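Local atomic coordinates of Dye-decolorizing peroxidase (Irpex lacteus, PDB entry 7D8M), a protein that probably acts as a heme b peroxidase, using hydrogen peroxide to oxidise dyes and other substrates. Residues N62-L65 with A66-N69; I131-Q134 with Y135-D138. All coordinates share one frame; numbering follows the deposited sequence.

Contact 1 (N62-L65 with A66-N69); sequences NQPL and AFVN
The ring of F67 packs against Q63 and P64 in a local contact where the loop following helix 53-57 turns into strand 67-72, an outermost strand of an antiparallel sheet. Phenylalanine suits this place because its large apolar ring is buried, touching I56 and M20 as well as the loop residues. The amide oxygen Q63 OE1 lies in the ring plane at its edge, 3.8 Å from F67 CZ, and the Q63 amide stands at 90° to the ring. A carbonyl oxygen there faces the slightly positive C-H rim and not the electron-rich face, a favourable though long approach. Further back, Q63 CB comes to 4.0 Å from F67 CE1, so the extended glutamine chain passes the outer end of the ring. Its other amide atom, NE2, is hydrogen-bonded to T55 O, which helps hold the amide in this turn.

P64 crosses the phenylalanine at about a right angle, with its CD 4.1 Å from F67 CE1. The rigid proline also places its CG 3.4 Å from A66 O. F67 reaches back to both residues because its CG stands beside the backbone N and anti to the carbonyl carbon (chi1 -58°). Replacing F67 by an alanine would remove the ring, and would probably leave a gap beside Q63 and P64 and K22 without its cation-pi partner. Further along, N69 ND2 donates a 2.7 Å hydrogen bond to V68 O from above the carbonyl plane and also hydrogen-bonds T51 O, tying the strand to a neighbouring loop.

A66 and V68 instead meet strand 120-126 and helix 129-143. The 2-3-1-4 order of this antiparallel sheet, with helix 129-143 packed on it, is typical of the ferredoxin-like fold of dimeric alpha+beta barrel domains.

Contact 2 (I131-Q134 with Y135-D138); sequences ITAQ and YRDD
I131 and Y135, one helical turn apart, lie side by side and point the same way, with I131 CG2 3.9 Å from Y135 CE1. Isoleucine offers this branch because CG2 stands anti to the backbone N, while the flat tyrosine lies alongside it. I131 O is met at the edge of the same ring, 3.4 Å from Y135 CD1, and also accepts Y135 N at 2.9 Å in a nearly straight bond (170°). The same i to i+4 bonding repeats through R136, D137 and D138.

On another side of the helix, R136 has its CG anti to the backbone N, then bends at chi2 and chi3, which brings NH2 back to 3.7 Å from A133 CB. A methyl group is small enough to let the guanidinium come this close. R136 NE binds D137 OD1 at 3.1 Å, arriving from above the carboxylate plane, and NH1 forms a second salt bridge, to D152. D138 has its own cation in K142.

The chemistry is thus divided round the helix: a mainly apolar pair on one side, polar at the tyrosine hydroxyl, and on another an arginine held between two carboxylates, D137 and D152, which probably favour its positive charge and restrain its otherwise flexible chain.

Overall arrangement
Contact 1 comes first along the chain, and the two touch, their centres about 12 Å apart. Y135 of contact 2 is the joint. Its ring packs on the strand, with CD2 3.6 Å from V68 CG2, and its hydroxyl reaches the preceding loop, where OH lies 3.5 Å from A66 N in a weak hydrogen bond and 3.9 Å from P64 CB. I131 extends this interface by touching L65 and A66. Helix 129-143 thereby packs on the four-stranded antiparallel sheet, over its outermost strand 67-72 as well as strands 120-126 and 24-32. Both contacts lie away from the heme and oxygen pockets, whose residues come later in the chain, and serve as packing within the alpha+beta domain.

Contact 1 (N62-L65 with A66-N69)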
# COMPACT_ATOMS: atom_id res chain seq x y z
N ASN A 62 -11.41 -4.90 25.47
CA ASN A 62 -11.51 -6.19 24.80
C ASN A 62 -10.44 -6.39 23.75
O ASN A 62 -10.58 -7.28 22.90
CB ASN A 62 -12.90 -6.36 24.19
CG ASN A 62 -14.01 -6.02 25.16
OD1 ASN A 62 -14.02 -6.52 26.29
ND2 ASN A 62 -14.95 -5.19 24.73
N GLN A 63 -9.37 -5.60 23.79
CA GLN A 63 -8.36 -5.81 22.76
C GLN A 63 -7.24 -6.69 23.27
O GLN A 63 -6.77 -6.51 24.40
CB GLN A 63 -7.78 -4.47 22.32
CG GLN A 63 -8.78 -3.57 21.64
CD GLN A 63 -8.16 -2.26 21.21
OE1 GLN A 63 -7.03 -1.94 21.60
NE2 GLN A 63 -8.88 -1.49 20.39
N PRO A 64 -6.77 -7.64 22.47
CA PRO A 64 -5.63 -8.46 22.89
C PRO A 64 -4.32 -7.67 22.79
O PRO A 64 -4.27 -6.57 22.25
CB PRO A 64 -5.66 -9.63 21.90
CG PRO A 64 -6.28 -9.05 20.67
CD PRO A 64 -7.20 -7.93 21.09
N LEU A 65 -3.25 -8.27 23.31
CA LEU A 65 -1.97 -7.57 23.32
C LEU A 65 -1.42 -7.37 21.91
O LEU A 65 -0.67 -6.41 21.68
CB LEU A 65 -0.97 -8.32 24.20
CG LEU A 65 -1.23 -8.15 25.69
CD1 LEU A 65 -0.13 -8.82 26.51
CD2 LEU A 65 -1.34 -6.68 26.04
N ALA A 66 -1.76 -8.25 20.98
CA ALA A 66 -1.37 -8.08 19.58
C ALA A 66 -2.57 -8.38 18.70
O ALA A 66 -3.33 -9.31 19.00
CB ALA A 66 -0.20 -8.98 19.19
N PHE A 67 -2.75 -7.60 17.64
CA PHE A 67 -3.75 -7.89 16.63
C PHE A 67 -3.17 -8.89 15.63
O PHE A 67 -2.00 -8.81 15.27
CB PHE A 67 -4.17 -6.62 15.89
CG PHE A 67 -4.74 -5.54 16.78
CD1 PHE A 67 -5.20 -5.83 18.06
CD2 PHE A 67 -4.82 -4.23 16.32
CE1 PHE A 67 -5.72 -4.82 18.87
CE2 PHE A 67 -5.35 -3.22 17.12
CZ PHE A 67 -5.80 -3.52 18.40
N VAL A 68 -4.00 -9.83 15.18
CA VAL A 68 -3.52 -10.86 14.27
C VAL A 68 -4.48 -10.97 13.09
O VAL A 68 -5.70 -11.06 13.27
CB VAL A 68 -3.37 -12.24 14.95
CG1 VAL A 68 -2.73 -13.21 13.98
CG2 VAL A 68 -2.51 -12.13 16.19
N ASN A 69 -3.92 -10.94 11.89
CA ASN A 69 -4.69 -11.19 10.68
C ASN A 69 -4.00 -12.28 9.89
O ASN A 69 -2.82 -12.58 10.10
CB ASN A 69 -4.84 -9.91 9.85
CG ASN A 69 -6.06 -9.11 10.23
OD1 ASN A 69 -6.48 -8.23 9.49
ND2 ASN A 69 -6.64 -9.40 11.38

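Contact 2 (I131-Q134 with Y135-D138)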
# COMPACT_ATOMS: atom_id res chain seq x y z
N ILE A 131 6.27 -8.43 22.01
CA ILE A 131 4.96 -9.09 21.92
C ILE A 131 4.75 -9.72 20.54
O ILE A 131 4.21 -10.82 20.44
CB ILE A 131 3.84 -8.09 22.26
CG1 ILE A 131 3.99 -7.58 23.70
CG2 ILE A 131 2.48 -8.73 22.10
CD1 ILE A 131 2.94 -6.59 24.08
N THR A 132 5.15 -9.03 19.46
CA THR A 132 5.02 -9.67 18.15
C THR A 132 5.87 -10.92 18.07
O THR A 132 5.48 -11.91 17.43
CB THR A 132 5.39 -8.71 17.00
OG1 THR A 132 6.78 -8.38 17.08
CG2 THR A 132 4.53 -7.44 17.02
N ALA A 133 7.04 -10.93 18.72
CA ALA A 133 7.87 -12.13 18.73
C ALA A 133 7.21 -13.23 19.54
O ALA A 133 7.28 -14.41 19.19
CB ALA A 133 9.25 -11.80 19.28
N GLN A 134 6.55 -12.85 20.64
CA GLN A 134 5.80 -13.79 21.46
C GLN A 134 4.72 -14.49 20.64
O GLN A 134 4.62 -15.72 20.65
CB GLN A 134 5.17 -13.03 22.63
CG GLN A 134 5.21 -13.72 23.97
CD GLN A 134 5.25 -12.70 25.10
OE1 GLN A 134 4.43 -11.79 25.16
NE2 GLN A 134 6.23 -12.85 25.99
N TYR A 135 3.89 -13.70 19.95
CA TYR A 135 2.84 -14.28 19.12
C TYR A 135 3.42 -15.16 18.02
O TYR A 135 2.86 -16.22 17.70
CB TYR A 135 1.99 -13.16 18.51
CG TYR A 135 0.85 -12.73 19.39
CD1 TYR A 135 1.09 -12.10 20.61
CD2 TYR A 135 -0.47 -12.96 19.02
CE1 TYR A 135 0.04 -11.71 21.44
CE2 TYR A 135 -1.53 -12.57 19.84
CZ TYR A 135 -1.26 -11.95 21.04
OH TYR A 135 -2.29 -11.55 21.86
N ARG A 136 4.55 -14.76 17.44
CA ARG A 136 5.23 -15.61 16.47
C ARG A 136 5.68 -16.92 17.12
O ARG A 136 5.46 -18.01 16.57
CB ARG A 136 6.44 -14.88 15.88
CG ARG A 136 7.09 -15.57 14.69
CD ARG A 136 8.40 -16.29 15.02
NE ARG A 136 9.15 -15.74 16.15
CZ ARG A 136 10.14 -14.86 16.06
NH1 ARG A 136 10.51 -14.39 14.88
NH2 ARG A 136 10.77 -14.45 17.15
N ASP A 137 6.34 -16.83 18.28
CA ASP A 137 6.79 -18.04 18.97
C ASP A 137 5.62 -18.96 19.28
O ASP A 137 5.72 -20.18 19.14
CB ASP A 137 7.53 -17.68 20.26
CG ASP A 137 8.90 -17.06 20.01
OD1 ASP A 137 9.41 -17.10 18.87
OD2 ASP A 137 9.47 -16.52 20.98
N ASP A 138 4.49 -18.37 19.70
CA ASP A 138 3.30 -19.16 19.99
C ASP A 138 2.79 -19.88 18.75
O ASP A 138 2.40 -21.05 18.82
CB ASP A 138 2.21 -18.25 20.58
CG ASP A 138 0.90 -18.98 20.79
OD1 ASP A 138 0.93 -20.05 21.45
OD2 ASP A 138 -0.15 -18.49 20.32